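Local coordinates for protein putative rubredoxin reductase (Rhodopseudomonas palustris, PDB 3FG2) that probably uses FAD to pass electrons from NADH to a ferredoxin, as the reductase of the CYP199A2 cytochrome P450 system, at residues A[303-307]-A[308-312]; A[19-22]-A[23-27]; A[211-214]-A[215-218]. One frame throughout, in Å; residues are numbered along the deposited sequence.

Contact 1 (A[303-307]-A[308-312]); sequences VAARL and TGDAK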
ATOM      1  N   VAL A 303      10.005  15.750  -3.224  1.00 32.91           N
ATOM      2  CA  VAL A 303      11.057  16.094  -2.274  1.00 33.71           C
ATOM      3  C   VAL A 303      12.393  16.254  -2.992  1.00 34.00           C
ATOM      4  O   VAL A 303      13.122  17.214  -2.745  1.00 34.77           O
ATOM      5  CB  VAL A 303      11.194  15.013  -1.182  1.00 33.75           C
ATOM      6  CG1 VAL A 303      12.488  15.212  -0.391  1.00 33.78           C
ATOM      7  CG2 VAL A 303      10.003  15.086  -0.250  1.00 35.07           C
ATOM      8  N   ALA A 304      12.710  15.314  -3.878  1.00 33.23           N
ATOM      9  CA  ALA A 304      13.955  15.372  -4.627  1.00 33.90           C
ATOM     10  C   ALA A 304      14.014  16.683  -5.402  1.00 36.22           C
ATOM     11  O   ALA A 304      15.064  17.321  -5.485  1.00 37.69           O
ATOM     12  CB  ALA A 304      14.046  14.203  -5.583  1.00 33.14           C
ATOM     13  N   ALA A 305      12.878  17.086  -5.960  1.00 36.41           N
ATOM     14  CA  ALA A 305      12.807  18.317  -6.731  1.00 37.11           C
ATOM     15  C   ALA A 305      13.042  19.525  -5.838  1.00 38.24           C
ATOM     16  O   ALA A 305      13.675  20.502  -6.247  1.00 38.98           O
ATOM     17  CB  ALA A 305      11.453  18.427  -7.414  1.00 36.02           C
ATOM     18  N   ARG A 306      12.536  19.453  -4.612  1.00 38.76           N
ATOM     19  CA  ARG A 306      12.692  20.554  -3.668  1.00 39.72           C
ATOM     20  C   ARG A 306      14.141  20.692  -3.210  1.00 39.32           C
ATOM     21  O   ARG A 306      14.744  21.756  -3.329  1.00 39.11           O
ATOM     22  CB  ARG A 306      11.799  20.332  -2.446  1.00 40.47           C
ATOM     23  CG  ARG A 306      11.592  21.573  -1.589  1.00 40.91           C
ATOM     24  CD  ARG A 306      10.874  21.217  -0.303  1.00 42.09           C
ATOM     25  NE  ARG A 306      11.783  20.536   0.611  1.00 43.70           N
ATOM     26  CZ  ARG A 306      11.456  19.500   1.369  1.00 41.17           C
ATOM     27  NH1 ARG A 306      10.228  19.002   1.331  1.00 40.33           N
ATOM     28  NH2 ARG A 306      12.368  18.967   2.169  1.00 42.88           N
ATOM     29  N   LEU A 307      14.698  19.606  -2.691  1.00 40.48           N
ATOM     30  CA  LEU A 307      16.068  19.618  -2.195  1.00 41.16           C
ATOM     31  C   LEU A 307      17.095  19.976  -3.263  1.00 41.02           C
ATOM     32  O   LEU A 307      18.293  20.032  -2.973  1.00 41.31           O
ATOM     33  CB  LEU A 307      16.416  18.258  -1.586  1.00 41.92           C
ATOM     34  CG  LEU A 307      15.528  17.786  -0.433  1.00 41.59           C
ATOM     35  CD1 LEU A 307      15.993  16.418   0.052  1.00 42.78           C
ATOM     36  CD2 LEU A 307      15.581  18.798   0.694  1.00 43.39           C
ATOM     37  N   THR A 308      16.637  20.214  -4.493  1.00 40.29           N
ATOM     38  CA  THR A 308      17.549  20.567  -5.574  1.00 38.67           C
ATOM     39  C   THR A 308      17.168  21.843  -6.304  1.00 40.11           C
ATOM     40  O   THR A 308      17.749  22.140  -7.349  1.00 42.92           O
ATOM     41  CB  THR A 308      17.673  19.448  -6.646  1.00 37.90           C
ATOM     42  OG1 THR A 308      16.443  19.333  -7.375  1.00 34.06           O
ATOM     43  CG2 THR A 308      18.022  18.116  -6.001  1.00 36.53           C
ATOM     44  N   GLY A 309      16.204  22.599  -5.790  1.00 39.18           N
ATOM     45  CA  GLY A 309      15.853  23.825  -6.482  1.00 40.42           C
ATOM     46  C   GLY A 309      14.412  24.289  -6.497  1.00 41.37           C
ATOM     47  O   GLY A 309      14.089  25.303  -5.875  1.00 43.07           O
ATOM     48  N   ASP A 310      13.536  23.593  -7.218  1.00 42.19           N
ATOM     49  CA  ASP A 310      12.143  24.030  -7.247  1.00 42.95           C
ATOM     50  C   ASP A 310      11.272  23.358  -6.195  1.00 41.85           C
ATOM     51  O   ASP A 310      10.983  22.158  -6.263  1.00 41.84           O
ATOM     52  CB  ASP A 310      11.508  23.855  -8.641  1.00 43.13           C
ATOM     53  CG  ASP A 310      11.553  22.430  -9.137  1.00 44.15           C
ATOM     54  OD1 ASP A 310      10.631  22.037  -9.893  1.00 42.25           O
ATOM     55  OD2 ASP A 310      12.514  21.714  -8.784  1.00 46.10           O
ATOM     56  N   ALA A 311      10.874  24.151  -5.208  1.00 39.80           N
ATOM     57  CA  ALA A 311      10.020  23.674  -4.140  1.00 38.02           C
ATOM     58  C   ALA A 311       8.594  23.954  -4.584  1.00 38.24           C
ATOM     59  O   ALA A 311       8.210  25.112  -4.754  1.00 38.41           O
ATOM     60  CB  ALA A 311      10.326  24.418  -2.855  1.00 36.01           C
ATOM     61  N   LYS A 312       7.818  22.891  -4.786  1.00 37.67           N
ATOM     62  CA  LYS A 312       6.429  23.028  -5.215  1.00 38.12           C
ATOM     63  C   LYS A 312       5.490  22.206  -4.351  1.00 36.38           C
ATOM     64  O   LYS A 312       5.898  21.233  -3.730  1.00 36.42           O
ATOM     65  CB  LYS A 312       6.268  22.571  -6.666  1.00 40.06           C
ATOM     66  CG  LYS A 312       6.758  23.552  -7.704  1.00 44.32           C
ATOM     67  CD  LYS A 312       6.496  22.998  -9.091  1.00 48.23           C
ATOM     68  CE  LYS A 312       6.592  24.079 -10.141  1.00 50.73           C
ATOM     69  NZ  LYS A 312       5.615  25.178  -9.890  1.00 52.82           N
TER
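Thr308 and Ala305 meet where helix 293-306 runs out into a type I beta turn, Arg306 to Gly309, and the chain passes into the loop that leads to strand 319-324. Polar contacts come first. The hydroxyl OG1 of Thr308 reaches back over the last helical turn, 3.1 Å from Ala304 O and 3.2 Å from Ala305 O. Its single proton can serve either carbonyl, and the model does not settle which. A chi1 of 69°, which sets OG1 between the backbone N and the carbonyl carbon, brings the hydroxyl there. The turn itself is closed by Gly309 N bonding to Arg306 O at 3.0 Å, almost straight at the hydrogen (178°). A beta carbon on Gly309 would jam against Thr308 O at these backbone angles.

Asp310 OD2 sits 3.0 Å from Ala305 O, two acceptors with no hydrogen bond between them, so the approach is probably mildly unfavourable.

Apolar packing belongs to Arg306. Its CG, anti to the backbone N (chi1 -164°), lies against the methyl of Ala311, while the guanidinium turns elsewhere, with NH2 hydrogen-bonded to Ser271 OG. Side chains of helix 11-22 cover another side, with Leu20 touching both Ala304 and Thr308. Last comes a CA-H...O contact: Arg306 CA lies 3.5 Å from Asp310 O, which turns back over the helix end.

Contact 2 (A[19-22]-A[23-27]); sequences SLRQ and AKYPG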
ATOM      1  N   SER A  19      15.834   9.737  -7.431  1.00 30.05           N
ATOM      2  CA  SER A  19      15.410  11.009  -8.003  1.00 31.63           C
ATOM      3  C   SER A  19      16.329  12.143  -7.589  1.00 33.70           C
ATOM      4  O   SER A  19      16.489  13.129  -8.315  1.00 33.38           O
ATOM      5  CB  SER A  19      13.979  11.335  -7.580  1.00 31.56           C
ATOM      6  OG  SER A  19      13.066  10.424  -8.165  1.00 34.05           O
ATOM      7  N   LEU A  20      16.929  12.002  -6.416  1.00 34.01           N
ATOM      8  CA  LEU A  20      17.835  13.017  -5.907  1.00 34.77           C
ATOM      9  C   LEU A  20      19.057  13.063  -6.831  1.00 35.65           C
ATOM     10  O   LEU A  20      19.496  14.138  -7.250  1.00 32.93           O
ATOM     11  CB  LEU A  20      18.237  12.658  -4.478  1.00 34.13           C
ATOM     12  CG  LEU A  20      18.432  13.735  -3.407  1.00 34.08           C
ATOM     13  CD1 LEU A  20      17.476  14.906  -3.600  1.00 31.07           C
ATOM     14  CD2 LEU A  20      18.218  13.071  -2.040  1.00 32.48           C
ATOM     15  N   ARG A  21      19.585  11.887  -7.161  1.00 36.93           N
ATOM     16  CA  ARG A  21      20.745  11.800  -8.043  1.00 38.77           C
ATOM     17  C   ARG A  21      20.417  12.257  -9.459  1.00 40.03           C
ATOM     18  O   ARG A  21      21.174  13.021 -10.060  1.00 40.15           O
ATOM     19  CB  ARG A  21      21.297  10.369  -8.083  1.00 38.43           C
ATOM     20  CG  ARG A  21      22.163   9.992  -6.882  1.00 37.78           C
ATOM     21  CD  ARG A  21      23.249  11.044  -6.611  1.00 37.17           C
ATOM     22  NE  ARG A  21      24.219  10.590  -5.619  1.00 35.27           N
ATOM     23  CZ  ARG A  21      24.732  11.366  -4.672  1.00 34.71           C
ATOM     24  NH1 ARG A  21      24.366  12.636  -4.590  1.00 35.89           N
ATOM     25  NH2 ARG A  21      25.598  10.870  -3.798  1.00 34.39           N
ATOM     26  N   GLN A  22      19.298  11.786  -9.997  1.00 40.52           N
ATOM     27  CA  GLN A  22      18.908  12.186 -11.343  1.00 42.26           C
ATOM     28  C   GLN A  22      18.919  13.701 -11.450  1.00 41.58           C
ATOM     29  O   GLN A  22      19.319  14.251 -12.470  1.00 43.17           O
ATOM     30  CB  GLN A  22      17.515  11.653 -11.688  1.00 43.45           C
ATOM     31  CG  GLN A  22      17.477  10.153 -11.939  1.00 45.75           C
ATOM     32  CD  GLN A  22      16.088   9.668 -12.288  1.00 46.63           C
ATOM     33  OE1 GLN A  22      15.473  10.148 -13.238  1.00 48.04           O
ATOM     34  NE2 GLN A  22      15.586   8.711 -11.521  1.00 47.14           N
ATOM     35  N   ALA A  23      18.486  14.371 -10.386  1.00 41.48           N
ATOM     36  CA  ALA A  23      18.447  15.828 -10.358  1.00 40.98           C
ATOM     37  C   ALA A  23      19.822  16.414 -10.044  1.00 41.08           C
ATOM     38  O   ALA A  23      19.950  17.604  -9.745  1.00 41.63           O
ATOM     39  CB  ALA A  23      17.425  16.302  -9.331  1.00 40.58           C
ATOM     40  N   LYS A  24      20.845  15.569 -10.102  1.00 41.47           N
ATOM     41  CA  LYS A  24      22.217  15.996  -9.856  1.00 42.68           C
ATOM     42  C   LYS A  24      22.494  16.612  -8.485  1.00 43.80           C
ATOM     43  O   LYS A  24      23.174  17.636  -8.388  1.00 43.81           O
ATOM     44  CB  LYS A  24      22.653  16.989 -10.936  1.00 43.84           C
ATOM     45  CG  LYS A  24      23.520  16.411 -12.050  1.00 45.56           C
ATOM     46  CD  LYS A  24      22.748  15.526 -13.019  1.00 47.08           C
ATOM     47  CE  LYS A  24      22.728  14.074 -12.576  1.00 48.28           C
ATOM     48  NZ  LYS A  24      22.120  13.200 -13.618  1.00 48.82           N
ATOM     49  N   TYR A  25      21.973  15.999  -7.424  1.00 43.93           N
ATOM     50  CA  TYR A  25      22.222  16.513  -6.078  1.00 42.16           C
ATOM     51  C   TYR A  25      23.709  16.288  -5.795  1.00 42.21           C
ATOM     52  O   TYR A  25      24.218  15.178  -5.951  1.00 41.73           O
ATOM     53  CB  TYR A  25      21.381  15.765  -5.043  1.00 39.95           C
ATOM     54  CG  TYR A  25      21.453  16.384  -3.669  1.00 38.52           C
ATOM     55  CD1 TYR A  25      20.795  17.582  -3.389  1.00 38.89           C
ATOM     56  CD2 TYR A  25      22.205  15.795  -2.657  1.00 36.46           C
ATOM     57  CE1 TYR A  25      20.887  18.177  -2.132  1.00 38.38           C
ATOM     58  CE2 TYR A  25      22.304  16.380  -1.399  1.00 37.42           C
ATOM     59  CZ  TYR A  25      21.645  17.569  -1.142  1.00 38.06           C
ATOM     60  OH  TYR A  25      21.742  18.151   0.105  1.00 39.59           O
ATOM     61  N   PRO A  26      24.426  17.339  -5.376  1.00 43.01           N
ATOM     62  CA  PRO A  26      25.859  17.238  -5.083  1.00 43.81           C
ATOM     63  C   PRO A  26      26.232  16.561  -3.762  1.00 44.37           C
ATOM     64  O   PRO A  26      27.228  15.838  -3.688  1.00 44.28           O
ATOM     65  CB  PRO A  26      26.310  18.693  -5.130  1.00 43.85           C
ATOM     66  CG  PRO A  26      25.130  19.403  -4.545  1.00 44.61           C
ATOM     67  CD  PRO A  26      23.965  18.734  -5.258  1.00 44.41           C
ATOM     68  N   GLY A  27      25.431  16.800  -2.728  1.00 44.47           N
ATOM     69  CA  GLY A  27      25.702  16.227  -1.421  1.00 42.78           C
ATOM     70  C   GLY A  27      25.735  14.715  -1.334  1.00 42.76           C
ATOM     71  O   GLY A  27      25.533  14.005  -2.328  1.00 42.81           O
TER
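Arg21 and Gly27 are joined across a Schellman motif that ends helix 11-22, the helix of the beta-alpha-beta crossover between strands 4-7 and 29-32 in the Rossmann-type FAD-binding fold. Lys24, with positive phi (59°), is its C-prime residue; Tyr25 N bonds to Leu20 O at 3.1 Å and Lys24 N to Arg21 O at 2.6 Å. The apolar contact expected of this motif is present too, Leu20 CG resting 3.9 Å from Tyr25 CB, the two side chains lying side by side. Farther out, Tyr25 OH bonds to Asp2 O, tying the loop to the start of the chain.

The Arg21 side chain adds a polar link between the helix and the residues after it. Its CB starts away from the loop, CG stands beside the backbone N, and a bend at chi2 (-50°) swings the rest of the chain back toward the residues after the helix. Along the way the side chain packs on Ile29 of the neighbouring strand. NE then gives its hydrogen to Gln70 O. Arg21 CZ lies 3.6 Å from Gly27 O, the atom on which the guanidinium edge converges. NH2 bonds to Ala71 O and adds a weak, longer bond to Gly27 O. Backbone carbonyls from two parts of the chain thus hold the flat group and fix its rotation, and the positive charge is probably favourable beside the carbonyl end of the helix. At the tip, Arg21 NH1 meets Gly27 O in the guanidinium plane at 2.9 Å, with an N-H...O angle of 168°.

Contact 3 (A[211-214]-A[215-218]); sequences AAEG and DRVT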
ATOM      1  N   ALA A 211      -8.729 -20.621  17.796  1.00 25.97           N
ATOM      2  CA  ALA A 211      -8.831 -21.942  18.402  1.00 26.88           C
ATOM      3  C   ALA A 211      -7.585 -22.772  18.111  1.00 28.81           C
ATOM      4  O   ALA A 211      -7.159 -22.914  16.958  1.00 27.12           O
ATOM      5  CB  ALA A 211     -10.077 -22.667  17.886  1.00 26.27           C
ATOM      6  N   ALA A 212      -6.994 -23.318  19.165  1.00 30.13           N
ATOM      7  CA  ALA A 212      -5.809 -24.128  18.992  1.00 32.95           C
ATOM      8  C   ALA A 212      -5.873 -25.404  19.815  1.00 35.16           C
ATOM      9  O   ALA A 212      -6.668 -25.534  20.748  1.00 33.80           O
ATOM     10  CB  ALA A 212      -4.575 -23.333  19.362  1.00 30.79           C
ATOM     11  N   GLU A 213      -5.022 -26.345  19.434  1.00 37.52           N
ATOM     12  CA  GLU A 213      -4.905 -27.629  20.097  1.00 39.56           C
ATOM     13  C   GLU A 213      -3.402 -27.739  20.298  1.00 40.11           C
ATOM     14  O   GLU A 213      -2.639 -27.824  19.335  1.00 39.85           O
ATOM     15  CB  GLU A 213      -5.441 -28.723  19.176  1.00 41.76           C
ATOM     16  CG  GLU A 213      -5.369 -30.111  19.741  1.00 44.25           C
ATOM     17  CD  GLU A 213      -4.169 -30.872  19.238  1.00 43.98           C
ATOM     18  OE1 GLU A 213      -4.004 -30.985  18.003  1.00 44.48           O
ATOM     19  OE2 GLU A 213      -3.399 -31.361  20.083  1.00 45.91           O
ATOM     20  N   GLY A 214      -2.977 -27.716  21.555  1.00 41.42           N
ATOM     21  CA  GLY A 214      -1.556 -27.741  21.837  1.00 43.40           C
ATOM     22  C   GLY A 214      -1.142 -26.328  21.470  1.00 44.86           C
ATOM     23  O   GLY A 214      -1.476 -25.368  22.177  1.00 46.58           O
ATOM     24  N   ASP A 215      -0.427 -26.195  20.360  1.00 44.20           N
ATOM     25  CA  ASP A 215      -0.021 -24.888  19.865  1.00 43.23           C
ATOM     26  C   ASP A 215      -0.248 -24.889  18.364  1.00 41.03           C
ATOM     27  O   ASP A 215       0.367 -24.124  17.614  1.00 39.37           O
ATOM     28  CB  ASP A 215       1.438 -24.594  20.205  1.00 46.19           C
ATOM     29  CG  ASP A 215       1.602 -24.077  21.626  1.00 51.45           C
ATOM     30  OD1 ASP A 215       0.902 -23.103  21.991  1.00 52.34           O
ATOM     31  OD2 ASP A 215       2.427 -24.638  22.382  1.00 54.83           O
ATOM     32  N   ARG A 216      -1.162 -25.763  17.952  1.00 37.30           N
ATOM     33  CA  ARG A 216      -1.539 -25.919  16.560  1.00 35.94           C
ATOM     34  C   ARG A 216      -2.879 -25.250  16.320  1.00 32.53           C
ATOM     35  O   ARG A 216      -3.871 -25.607  16.951  1.00 32.67           O
ATOM     36  CB  ARG A 216      -1.665 -27.401  16.211  1.00 38.45           C
ATOM     37  CG  ARG A 216      -0.370 -28.175  16.260  1.00 43.08           C
ATOM     38  CD  ARG A 216      -0.606 -29.627  15.883  1.00 47.55           C
ATOM     39  NE  ARG A 216      -1.129 -30.418  16.994  1.00 50.90           N
ATOM     40  CZ  ARG A 216      -0.434 -30.706  18.092  1.00 52.57           C
ATOM     41  NH1 ARG A 216      -0.981 -31.434  19.055  1.00 51.67           N
ATOM     42  NH2 ARG A 216       0.814 -30.267  18.226  1.00 53.97           N
ATOM     43  N   VAL A 217      -2.909 -24.280  15.417  1.00 28.77           N
ATOM     44  CA  VAL A 217      -4.152 -23.592  15.092  1.00 26.17           C
ATOM     45  C   VAL A 217      -5.167 -24.619  14.591  1.00 26.02           C
ATOM     46  O   VAL A 217      -4.812 -25.513  13.831  1.00 28.46           O
ATOM     47  CB  VAL A 217      -3.937 -22.546  13.969  1.00 24.78           C
ATOM     48  CG1 VAL A 217      -5.270 -22.011  13.503  1.00 22.48           C
ATOM     49  CG2 VAL A 217      -3.045 -21.416  14.457  1.00 21.51           C
ATOM     50  N   THR A 218      -6.421 -24.509  15.016  1.00 24.98           N
ATOM     51  CA  THR A 218      -7.443 -25.440  14.541  1.00 25.37           C
ATOM     52  C   THR A 218      -8.676 -24.707  14.028  1.00 24.94           C
ATOM     53  O   THR A 218      -9.596 -25.328  13.503  1.00 25.71           O
ATOM     54  CB  THR A 218      -7.899 -26.449  15.632  1.00 25.17           C
ATOM     55  OG1 THR A 218      -8.338 -25.742  16.796  1.00 26.41           O
ATOM     56  CG2 THR A 218      -6.772 -27.401  15.990  1.00 25.59           C
TER
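Glu213 and Arg216 form the last hydrogen-bonded pair of a tight beta hairpin between strands 207-213 and 216-222, whose short segments here are strongly twisted, their directions 131° apart. Arg216 N bonds to Glu213 O at 2.9 Å and Glu213 N to Arg216 O at 2.8 Å, and a third rung runs from Thr218 N to Ala211 O. Between them Ala212 and Val217 make a non-hydrogen-bonded pair whose side chains diverge. Gly214 and Asp215 make the turn; Gly214 has a positive phi, and a beta carbon on it would clash with Asp215 N.

The side chains of Glu213 and Arg216 leave on the same face of the sheet and run alongside each other into a salt bridge. Glu213 CG is anti to the backbone N and the chain bends at chi2, while Arg216 bends at chi3 to bring its guanidinium over Glu213 O. The carboxylate and guanidinium planes stand 59° apart, so this is not a flat two-pronged pairing. Arg216 NH1 meets Glu213 OE2 at 2.6 Å by a weak, bent bond; Arg216 NE reaches Glu213 OE1 at 3.1 Å, from above the carboxylate plane.

Both branches of Thr218 touch the partner strand. OG1 adds a weak bond to Ala211 O, and Thr218 CG2 packs on Glu213 CB at 3.7 Å. Replacing Thr218 by an alanine would remove both branches and probably leave Ala211 O without its second donor and a gap beside Glu213 CB. Elsewhere Ala212 rests on Asn117 and Leu120, setting the hairpin against a loop of the same chain. Beside the non-hydrogen-bonded pair a CA-H...O contact runs from Ala212 CA to Arg216 O, 3.2 Å apart.

Contacts 1 and 2 are two helix endings set side by side in the FAD-binding fold. Ala304 packs its CB on the CB of Ser19, 3.5 Å away, so helices 293-306 and 11-22 end against each other. Contact 2 is partly buried, whereas contact 1 lies at the surface. Their chemistry differs too: the 19-27 stretch ends in a motif reinforced by a guanidinium, the 303-312 stretch in a beta turn with a threonine hydroxyl near two carbonyls. Contact 3, also at the surface, lies on the opposite side of the chain's centre, its nearest atoms about 41 Å from contact 1. There, strand pairing and an exposed salt bridge take the place of helix endings.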